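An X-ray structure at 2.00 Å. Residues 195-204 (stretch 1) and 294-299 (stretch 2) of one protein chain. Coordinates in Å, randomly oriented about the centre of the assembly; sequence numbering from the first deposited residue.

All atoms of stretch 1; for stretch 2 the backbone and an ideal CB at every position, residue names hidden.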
# COMPACT_ATOMS: atom_id res chain seq x y z
N TYR B 195 23.98 -20.30 29.88
CA TYR B 195 22.64 -19.76 29.68
C TYR B 195 21.95 -20.41 28.50
O TYR B 195 22.12 -19.96 27.37
CB TYR B 195 22.71 -18.24 29.47
CG TYR B 195 21.38 -17.51 29.52
CD1 TYR B 195 20.68 -17.20 28.35
CD2 TYR B 195 20.83 -17.13 30.75
CE1 TYR B 195 19.47 -16.52 28.41
CE2 TYR B 195 19.62 -16.46 30.83
CZ TYR B 195 18.94 -16.17 29.66
OH TYR B 195 17.75 -15.51 29.74
N THR B 196 21.19 -21.47 28.73
CA THR B 196 20.47 -22.11 27.62
C THR B 196 19.03 -22.56 27.95
O THR B 196 18.26 -22.86 27.04
CB THR B 196 21.19 -23.36 27.07
OG1 THR B 196 21.23 -24.34 28.10
CG2 THR B 196 22.60 -23.04 26.56
N LYS B 197 18.69 -22.63 29.24
CA LYS B 197 17.37 -23.08 29.66
C LYS B 197 16.25 -22.16 29.14
O LYS B 197 15.28 -22.60 28.52
CB LYS B 197 17.33 -23.19 31.17
CG LYS B 197 16.05 -23.80 31.76
CD LYS B 197 16.13 -23.85 33.28
CE LYS B 197 15.86 -22.46 33.86
NZ LYS B 197 15.89 -22.46 35.36
N ILE B 198 16.42 -20.86 29.40
CA ILE B 198 15.45 -19.85 29.01
C ILE B 198 15.30 -19.74 27.47
O ILE B 198 14.20 -19.87 26.96
CB ILE B 198 15.70 -18.50 29.74
CG1 ILE B 198 15.34 -18.64 31.22
CG2 ILE B 198 14.91 -17.35 29.08
CD1 ILE B 198 16.05 -17.68 32.16
N PRO B 199 16.41 -19.55 26.72
CA PRO B 199 16.26 -19.51 25.24
C PRO B 199 15.68 -20.80 24.61
O PRO B 199 15.03 -20.73 23.59
CB PRO B 199 17.69 -19.30 24.72
CG PRO B 199 18.58 -19.44 25.88
CD PRO B 199 17.79 -19.22 27.13
N THR B 200 15.94 -21.96 25.20
CA THR B 200 15.27 -23.18 24.78
C THR B 200 13.74 -23.03 24.90
O THR B 200 13.01 -23.33 23.95
CB THR B 200 15.79 -24.40 25.58
OG1 THR B 200 17.19 -24.57 25.30
CG2 THR B 200 15.05 -25.67 25.18
N TRP B 201 13.26 -22.56 26.06
CA TRP B 201 11.81 -22.39 26.23
C TRP B 201 11.26 -21.42 25.22
O TRP B 201 10.17 -21.64 24.66
CB TRP B 201 11.46 -21.90 27.62
CG TRP B 201 11.50 -22.96 28.70
CD1 TRP B 201 11.14 -24.30 28.59
CD2 TRP B 201 11.88 -22.78 30.11
NE1 TRP B 201 11.30 -24.95 29.80
CE2 TRP B 201 11.73 -24.09 30.75
CE3 TRP B 201 12.32 -21.70 30.88
CZ2 TRP B 201 12.01 -24.29 32.09
CZ3 TRP B 201 12.60 -21.92 32.23
CH2 TRP B 201 12.44 -23.18 32.82
N ILE B 202 12.00 -20.34 24.99
CA ILE B 202 11.58 -19.31 24.04
C ILE B 202 11.41 -19.89 22.64
O ILE B 202 10.43 -19.60 21.96
CB ILE B 202 12.55 -18.11 24.04
CG1 ILE B 202 12.39 -17.32 25.34
CG2 ILE B 202 12.28 -17.21 22.84
CD1 ILE B 202 13.52 -16.34 25.63
N MET B 203 12.36 -20.73 22.22
CA MET B 203 12.34 -21.31 20.88
C MET B 203 11.24 -22.34 20.72
O MET B 203 10.62 -22.43 19.66
CB MET B 203 13.68 -21.95 20.55
CG MET B 203 14.74 -20.90 20.27
SD MET B 203 16.37 -21.64 20.27
CE MET B 203 16.28 -22.58 18.74
N GLN B 204 11.01 -23.11 21.77
CA GLN B 204 9.89 -24.02 21.79
C GLN B 204 8.55 -23.26 21.73
O GLN B 204 7.64 -23.65 20.99
CB GLN B 204 9.96 -24.92 23.02
CG GLN B 204 11.17 -25.86 23.00
CD GLN B 204 11.35 -26.64 24.29
OE1 GLN B 204 10.98 -26.19 25.37
NE2 GLN B 204 11.93 -27.83 24.19
N UNK B 294 25.66 -15.86 16.29
CA UNK B 294 24.44 -16.67 16.23
C UNK B 294 24.11 -17.34 17.58
O UNK B 294 25.00 -17.69 18.35
CB UNK B 294 24.59 -17.74 15.15
N UNK B 295 22.81 -17.46 17.87
CA UNK B 295 22.32 -18.27 18.98
C UNK B 295 22.77 -19.72 18.73
O UNK B 295 22.35 -20.33 17.75
CB UNK B 295 20.80 -18.17 19.11
N UNK B 296 23.63 -20.28 19.61
CA UNK B 296 24.12 -21.66 19.40
C UNK B 296 23.00 -22.70 19.29
O UNK B 296 23.15 -23.68 18.55
CB UNK B 296 25.05 -22.05 20.55
N UNK B 297 21.91 -22.50 20.03
CA UNK B 297 20.77 -23.42 19.96
C UNK B 297 20.13 -23.40 18.57
O UNK B 297 19.80 -24.45 18.01
CB UNK B 297 19.73 -23.06 21.02
N UNK B 298 20.00 -22.20 18.01
CA UNK B 298 19.45 -22.03 16.69
C UNK B 298 20.42 -22.45 15.59
O UNK B 298 20.01 -23.09 14.62
CB UNK B 298 19.03 -20.57 16.49
N UNK B 299 21.69 -22.11 15.77
CA UNK B 299 22.71 -22.35 14.76
C UNK B 299 22.84 -23.82 14.46
O UNK B 299 23.04 -24.22 13.31
CB UNK B 299 24.06 -21.79 15.21

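Stretch 1 presents one flank of a helix that runs from 197 onward, and stretch 2 meets it with a short turn that winds into a helix of its own at 296. The visible atoms offer a mixed surface: the ring of P199, the hydroxyl of T200, the carbonyl of T196, and the long thioether arm of M203.

Position 294 lies far from this surface, and its ideal CB has nothing of stretch 1 nearby. Phi and psi of -63° and 146° are extended, a conformation most residues can adopt and proline favours. The residue is P294, which makes no contact here.

Position 295 asks for more thought. Its CA-to-CB bond points toward stretch 1, yet the ideal CB of 295 is still 5.7 Å from M203 SD, so only a side chain of some length can reach the sulfur. The position also sits immediately before a helix, where the first turn leaves backbone NH groups without partners. Asn, Asp, Ser or Thr would suit as a cap, while a medium apolar chain would suit the methionine. The residue is N295, in the t rotamer. N295 OD1 accepts from the backbone N of 297 at 2.9 Å, a capping bond, and N295 ND2 comes to 3.7 Å from M203 SD. ND2, by contrast, is buried by the contact and has no hydrogen-bonding partner in the model.

Position 296 opens the helix with its CB sideways to stretch 1 and nothing close to it. Phi of -57° admits proline, which is well tolerated in a first helical turn because no NH is needed there; Glu, Ser or Ala would also fit. It is P296, which makes no contact with stretch 1.

Position 297 is the center of the contact. CA-to-CB points toward stretch 1, the ideal CB of 297 lies 3.7 Å from M203 SD and 5.2 Å from T200 OG1, and beyond it P199 supplies an apolar wall. T200 OG1 already donates to T196 O at 2.7 Å, so its proton is spoken for; it could still accept from a donor, but the nearby P199 ring and M203 sulfur favour an aliphatic chain. Leu, Ile or Met is the natural reading. The residue is L297, chi1 m and chi2 t, with the largest area covered by the other stretch. L297 CD1 lies 3.8 Å from P199 CB, 3.3 Å from T200 OG1 and 3.7 Å from T196 O, while L297 CB packs against M203 SD at 3.7 Å.

Position 298 has its CB direction sideways, with the ideal CB of 298 4.1 Å from M203 CE. Ordinary helical angles demand no glycine; Ala or Ser could be considered, and a small residue is the cautious choice. It is G298, whose backbone N meets M203 CE at 3.8 Å.

Position 299 is out of reach and open to many helix-compatible residues. W299 makes no contact with stretch 1; W299 N donates to N295 O at 2.7 Å, closing the first turn.

Stretch 2 (294-299) PNPLGW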
# COMPACT_ATOMS: atom_id res chain seq x y z
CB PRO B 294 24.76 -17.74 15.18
CG PRO B 294 25.93 -17.22 14.42
CD PRO B 294 26.70 -16.36 15.38
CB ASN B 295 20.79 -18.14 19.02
CG ASN B 295 20.12 -19.07 20.03
OD1 ASN B 295 20.73 -19.93 20.64
ND2 ASN B 295 18.80 -18.88 20.18
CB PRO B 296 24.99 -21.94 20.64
CG PRO B 296 25.27 -20.62 21.25
CD PRO B 296 24.19 -19.67 20.83
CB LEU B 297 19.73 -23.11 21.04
CG LEU B 297 20.15 -23.27 22.50
CD1 LEU B 297 19.12 -22.61 23.41
CD2 LEU B 297 20.34 -24.73 22.90
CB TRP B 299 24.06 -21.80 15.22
CG TRP B 299 25.20 -22.28 14.36
CD1 TRP B 299 26.32 -22.99 14.76
CD2 TRP B 299 25.33 -22.12 12.90
NE1 TRP B 299 27.13 -23.26 13.68
CE2 TRP B 299 26.59 -22.77 12.54
CE3 TRP B 299 24.55 -21.51 11.90
CZ2 TRP B 299 27.05 -22.81 11.23
CZ3 TRP B 299 25.03 -21.56 10.57
CH2 TRP B 299 26.25 -22.20 10.25
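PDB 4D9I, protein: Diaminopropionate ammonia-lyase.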